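Local coordinates for glycosyl hydrolases family 2, sugar binding domain protein (Bacteroides uniformis str. 3978 T3 ii, PDB 6D1P) that probably hydrolyses O-glycosidic bonds as a family 2 glycoside hydrolase, a gut bacterial beta-glucuronidase that releases glucuronic acid from its conjugates, at residues Gly217-Leu231 against Leu260-Pro273. Sequence-based numbering, arbitrary orientation.
Sequences GKQGSISIDIAFGGL and LTEISSYQISLKRP
Phe228 and Leu260 meet where the two strands part company: methyl CD2 of Leu260 sits over one face of the Phe228 ring in a CH-pi contact, 4.0 Å from the ring centroid and 14° off its normal. The ring reaches this methyl because its CG stands anti to the carbonyl carbon (chi1 -72°), while the backbone N of Phe228 donates to Glu262 O at 2.9 Å. Glu262 is itself covered by Leu231, whose CD1 lies 3.6 Å from Glu262 CA and close to its CB, and Glu262 CG passes near Phe228 O. The ring's edge faces Ser264 OG, and outside the pair Phe241 meets it edge-to-face. With an alanine in place of Phe228, Leu260 CD2 would probably lose the ring face it rests on and a gap would open beside Phe241. From this end the strands run antiparallel from Ala227–Ile263 to Gln219–Lys271, illustrating how an antiparallel pair with one apolar and one more polar face builds one layer of an immunoglobulin-like beta-sandwich, the domain that follows the sugar-binding domain in family 2 hydrolases. Strand 219-229 is central in its three-stranded sheet, with strand 203-213 on its other flank. At the hydrogen-bonded pair Ile222–Ile268, Ile268 N donates to Ile222 O at 2.9 Å and Ile222 N returns a bond to Ile268 O. The two beta carbons, Ile222 CB and Ile268 CB, are 4.3 Å apart. Both isoleucines face the sandwich interior: Ile222 packs on Phe305, Ile268 on Asn254 and Ile256 of the opposing sheet. Ile268 also brings its CD1 within 4.3 Å of Ile224 CD1, linking it to the next hydrogen-bonded pair along the same face, Ile224–Tyr266. On the more polar face Asp225 OD1 lies 3.1 Å from Ser265 OG.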
loop_
_atom_site.group_PDB
_atom_site.type_symbol
_atom_site.label_atom_id
_atom_site.label_comp_id
_atom_site.label_asym_id
_atom_site.label_seq_id
_atom_site.Cartn_x
_atom_site.Cartn_y
_atom_site.Cartn_z
ATOM N N GLY A 217 2.010 42.710 38.836
ATOM C CA GLY A 217 0.672 42.210 39.061
ATOM C C GLY A 217 -0.240 43.141 39.816
ATOM O O GLY A 217 -1.189 42.672 40.451
ATOM N N LYS A 218 0.011 44.455 39.750
ATOM C CA LYS A 218 -0.810 45.414 40.480
ATOM C C LYS A 218 -2.184 45.578 39.831
ATOM O O LYS A 218 -3.214 45.481 40.506
ATOM C CB LYS A 218 -0.075 46.754 40.580
ATOM C CG LYS A 218 1.160 46.697 41.486
ATOM C CD LYS A 218 2.271 47.671 41.063
ATOM C CE LYS A 218 2.773 47.378 39.642
ATOM N NZ LYS A 218 4.240 47.577 39.399
ATOM N N GLN A 219 -2.229 45.827 38.527
ATOM C CA GLN A 219 -3.514 45.919 37.854
ATOM C C GLN A 219 -3.604 44.921 36.708
ATOM O O GLN A 219 -2.617 44.338 36.256
ATOM C CB GLN A 219 -3.778 47.329 37.323
ATOM C CG GLN A 219 -4.370 48.252 38.348
ATOM C CD GLN A 219 -3.708 49.596 38.282
ATOM O OE1 GLN A 219 -3.030 49.892 37.299
ATOM N NE2 GLN A 219 -3.868 50.411 39.323
ATOM N N GLY A 220 -4.822 44.750 36.239
ATOM C CA GLY A 220 -5.074 43.914 35.092
ATOM C C GLY A 220 -6.102 44.572 34.206
ATOM O O GLY A 220 -6.987 45.298 34.667
ATOM N N SER A 221 -5.969 44.312 32.920
ATOM C CA SER A 221 -6.916 44.798 31.939
ATOM C C SER A 221 -7.361 43.630 31.068
ATOM O O SER A 221 -6.560 42.748 30.750
ATOM C CB SER A 221 -6.287 45.900 31.100
ATOM O OG SER A 221 -7.292 46.774 30.637
ATOM N N ILE A 222 -8.641 43.614 30.704
ATOM C CA ILE A 222 -9.215 42.583 29.849
ATOM C C ILE A 222 -9.875 43.295 28.685
ATOM O O ILE A 222 -10.975 43.832 28.826
ATOM C CB ILE A 222 -10.232 41.700 30.580
ATOM C CG1 ILE A 222 -9.660 41.175 31.897
ATOM C CG2 ILE A 222 -10.666 40.537 29.681
ATOM C CD1 ILE A 222 -10.687 40.467 32.763
ATOM N N SER A 223 -9.233 43.287 27.527
ATOM C CA SER A 223 -9.882 43.742 26.310
ATOM C C SER A 223 -10.513 42.535 25.623
ATOM O O SER A 223 -9.867 41.496 25.470
ATOM C CB SER A 223 -8.880 44.446 25.395
ATOM O OG SER A 223 -9.430 44.638 24.106
ATOM N N ILE A 224 -11.782 42.661 25.241
ATOM C CA ILE A 224 -12.536 41.555 24.663
ATOM C C ILE A 224 -13.184 42.021 23.368
ATOM O O ILE A 224 -13.993 42.957 23.377
ATOM C CB ILE A 224 -13.597 41.015 25.632
ATOM C CG1 ILE A 224 -12.918 40.404 26.844
ATOM C CG2 ILE A 224 -14.449 39.969 24.960
ATOM C CD1 ILE A 224 -13.874 39.714 27.766
ATOM N N ASP A 225 -12.846 41.355 22.265
ATOM C CA ASP A 225 -13.411 41.639 20.951
ATOM C C ASP A 225 -14.239 40.450 20.495
ATOM O O ASP A 225 -13.762 39.311 20.522
ATOM C CB ASP A 225 -12.313 41.937 19.931
ATOM C CG ASP A 225 -11.388 43.046 20.385
ATOM O OD1 ASP A 225 -11.899 44.059 20.914
ATOM O OD2 ASP A 225 -10.154 42.903 20.228
ATOM N N ILE A 226 -15.465 40.721 20.057
ATOM C CA ILE A 226 -16.440 39.689 19.737
ATOM C C ILE A 226 -17.024 39.965 18.363
ATOM O O ILE A 226 -17.500 41.075 18.100
ATOM C CB ILE A 226 -17.564 39.630 20.786
ATOM C CG1 ILE A 226 -17.004 39.148 22.122
ATOM C CG2 ILE A 226 -18.699 38.728 20.304
ATOM C CD1 ILE A 226 -18.060 38.769 23.104
ATOM N N ALA A 227 -17.022 38.949 17.503
ATOM C CA ALA A 227 -17.551 39.052 16.152
ATOM C C ALA A 227 -18.690 38.060 15.956
ATOM O O ALA A 227 -18.619 36.922 16.430
ATOM C CB ALA A 227 -16.458 38.795 15.124
ATOM N N PHE A 228 -19.727 38.486 15.237
ATOM C CA PHE A 228 -20.936 37.694 15.040
ATOM C C PHE A 228 -21.125 37.333 13.571
ATOM O O PHE A 228 -20.914 38.165 12.681
ATOM C CB PHE A 228 -22.188 38.446 15.532
ATOM C CG PHE A 228 -22.294 38.543 17.027
ATOM C CD1 PHE A 228 -21.792 39.649 17.702
ATOM C CD2 PHE A 228 -22.897 37.528 17.760
ATOM C CE1 PHE A 228 -21.887 39.740 19.079
ATOM C CE2 PHE A 228 -22.999 37.610 19.141
ATOM C CZ PHE A 228 -22.494 38.724 19.801
ATOM N N GLY A 229 -21.538 36.084 13.328
ATOM C CA GLY A 229 -21.985 35.653 12.023
ATOM C C GLY A 229 -23.499 35.697 11.930
ATOM O O GLY A 229 -24.208 35.634 12.930
ATOM N N GLY A 230 -23.995 35.770 10.713
ATOM C CA GLY A 230 -25.342 36.247 10.534
ATOM C C GLY A 230 -25.298 37.761 10.522
ATOM O O GLY A 230 -24.222 38.375 10.482
ATOM N N LEU A 231 -26.482 38.367 10.598
ATOM C CA LEU A 231 -26.680 39.813 10.396
ATOM C C LEU A 231 -26.471 40.195 8.927
ATOM O O LEU A 231 -27.434 40.399 8.179
ATOM C CB LEU A 231 -25.747 40.640 11.284
ATOM C CG LEU A 231 -25.558 40.117 12.703
ATOM C CD1 LEU A 231 -24.499 40.901 13.465
ATOM C CD2 LEU A 231 -26.887 40.149 13.406
ATOM N N LEU A 260 -26.357 43.721 20.536
ATOM C CA LEU A 260 -25.744 42.834 19.556
ATOM C C LEU A 260 -25.382 43.645 18.322
ATOM O O LEU A 260 -26.268 44.094 17.589
ATOM C CB LEU A 260 -26.704 41.701 19.213
ATOM C CG LEU A 260 -26.192 40.416 18.556
ATOM C CD1 LEU A 260 -27.349 39.444 18.445
ATOM C CD2 LEU A 260 -25.567 40.648 17.179
ATOM N N THR A 261 -24.082 43.826 18.083
ATOM C CA THR A 261 -23.590 44.467 16.870
ATOM C C THR A 261 -22.470 43.619 16.278
ATOM O O THR A 261 -21.782 42.892 17.004
ATOM C CB THR A 261 -23.102 45.898 17.138
ATOM O OG1 THR A 261 -22.772 46.524 15.893
ATOM C CG2 THR A 261 -21.884 45.894 18.029
ATOM N N GLU A 262 -22.284 43.728 14.951
ATOM C CA GLU A 262 -21.502 42.728 14.215
ATOM C C GLU A 262 -20.118 42.539 14.818
ATOM O O GLU A 262 -19.666 41.407 15.022
ATOM C CB GLU A 262 -21.379 43.091 12.734
ATOM C CG GLU A 262 -20.687 41.963 11.955
ATOM C CD GLU A 262 -20.395 42.289 10.505
ATOM O OE1 GLU A 262 -21.098 41.742 9.625
ATOM O OE2 GLU A 262 -19.457 43.075 10.243
ATOM N N ILE A 263 -19.428 43.633 15.108
ATOM C CA ILE A 263 -18.202 43.570 15.887
ATOM C C ILE A 263 -18.367 44.493 17.084
ATOM O O ILE A 263 -18.926 45.591 16.972
ATOM C CB ILE A 263 -16.954 43.921 15.048
ATOM C CG1 ILE A 263 -15.668 43.651 15.845
ATOM C CG2 ILE A 263 -17.018 45.351 14.542
ATOM C CD1 ILE A 263 -15.295 42.171 15.981
ATOM N N SER A 264 -17.920 44.016 18.242
ATOM C CA SER A 264 -18.044 44.721 19.505
ATOM C C SER A 264 -16.703 44.686 20.219
ATOM O O SER A 264 -15.821 43.887 19.887
ATOM C CB SER A 264 -19.120 44.083 20.388
ATOM O OG SER A 264 -20.218 43.626 19.618
ATOM N N SER A 265 -16.554 45.555 21.212
ATOM C CA SER A 265 -15.328 45.597 21.990
ATOM C C SER A 265 -15.663 46.081 23.388
ATOM O O SER A 265 -16.530 46.942 23.565
ATOM C CB SER A 265 -14.279 46.499 21.341
ATOM O OG SER A 265 -14.022 46.085 20.012
ATOM N N TYR A 266 -14.986 45.502 24.374
ATOM C CA TYR A 266 -15.261 45.769 25.774
ATOM C C TYR A 266 -13.946 45.672 26.520
ATOM O O TYR A 266 -13.123 44.809 26.206
ATOM C CB TYR A 266 -16.281 44.778 26.345
ATOM C CG TYR A 266 -17.498 44.632 25.458
ATOM C CD1 TYR A 266 -17.536 43.669 24.452
ATOM C CD2 TYR A 266 -18.592 45.477 25.601
ATOM C CE1 TYR A 266 -18.630 43.541 23.633
ATOM C CE2 TYR A 266 -19.694 45.356 24.783
ATOM C CZ TYR A 266 -19.710 44.387 23.796
ATOM O OH TYR A 266 -20.810 44.259 22.976
ATOM N N GLN A 267 -13.737 46.564 27.488
ATOM C CA GLN A 267 -12.507 46.547 28.266
ATOM C C GLN A 267 -12.826 46.666 29.747
ATOM O O GLN A 267 -13.426 47.652 30.183
ATOM C CB GLN A 267 -11.551 47.647 27.819
ATOM C CG GLN A 267 -10.135 47.355 28.252
ATOM C CD GLN A 267 -9.219 48.503 27.962
ATOM O OE1 GLN A 267 -8.670 49.120 28.876
ATOM N NE2 GLN A 267 -9.053 48.815 26.683
ATOM N N ILE A 268 -12.404 45.666 30.505
ATOM C CA ILE A 268 -12.753 45.508 31.907
ATOM C C ILE A 268 -11.501 45.730 32.742
ATOM O O ILE A 268 -10.379 45.429 32.317
ATOM C CB ILE A 268 -13.379 44.114 32.147
ATOM C CG1 ILE A 268 -14.767 44.042 31.496
ATOM C CG2 ILE A 268 -13.455 43.784 33.624
ATOM C CD1 ILE A 268 -14.876 43.074 30.333
ATOM N N SER A 269 -11.697 46.309 33.921
ATOM C CA SER A 269 -10.636 46.653 34.857
ATOM C C SER A 269 -10.554 45.600 35.955
ATOM O O SER A 269 -11.546 44.932 36.258
ATOM C CB SER A 269 -10.906 48.038 35.466
ATOM O OG SER A 269 -12.309 48.292 35.610
ATOM N N LEU A 270 -9.369 45.455 36.558
ATOM C CA LEU A 270 -9.191 44.449 37.605
ATOM C C LEU A 270 -7.918 44.708 38.393
ATOM O O LEU A 270 -6.850 44.900 37.803
ATOM C CB LEU A 270 -9.152 43.033 37.007
ATOM C CG LEU A 270 -8.920 41.837 37.935
ATOM C CD1 LEU A 270 -10.107 41.566 38.859
ATOM C CD2 LEU A 270 -8.620 40.603 37.107
ATOM N N LYS A 271 -8.032 44.670 39.721
ATOM C CA LYS A 271 -6.943 44.943 40.647
ATOM C C LYS A 271 -6.303 43.638 41.115
ATOM O O LYS A 271 -6.970 42.610 41.225
ATOM C CB LYS A 271 -7.456 45.741 41.855
ATOM C CG LYS A 271 -7.311 47.287 41.767
ATOM C CD LYS A 271 -7.583 47.900 40.367
ATOM C CE LYS A 271 -9.045 47.754 39.886
ATOM N NZ LYS A 271 -9.241 48.297 38.499
ATOM N N ARG A 272 -4.990 43.704 41.410
ATOM C CA ARG A 272 -4.056 42.598 41.659
ATOM C C ARG A 272 -4.583 41.231 41.223
ATOM O O ARG A 272 -4.781 40.346 42.072
ATOM C CB ARG A 272 -3.649 42.542 43.141
ATOM C CG ARG A 272 -2.278 43.192 43.435
ATOM C CD ARG A 272 -1.594 42.686 44.729
ATOM N NE ARG A 272 -0.688 41.552 44.490
ATOM C CZ ARG A 272 -0.019 40.897 45.443
ATOM N NH1 ARG A 272 -0.139 41.251 46.724
ATOM N NH2 ARG A 272 0.779 39.885 45.113
ATOM N N PRO A 273 -4.784 41.015 39.914
ATOM C CA PRO A 273 -5.314 39.725 39.438
ATOM C C PRO A 273 -4.460 38.531 39.846
ATOM O O PRO A 273 -3.246 38.630 40.030
ATOM C CB PRO A 273 -5.328 39.886 37.907
ATOM C CG PRO A 273 -4.419 41.068 37.619
ATOM C CD PRO A 273 -4.585 41.968 38.808
HETATM O O HOH W 1 -0.925 39.909 41.963
#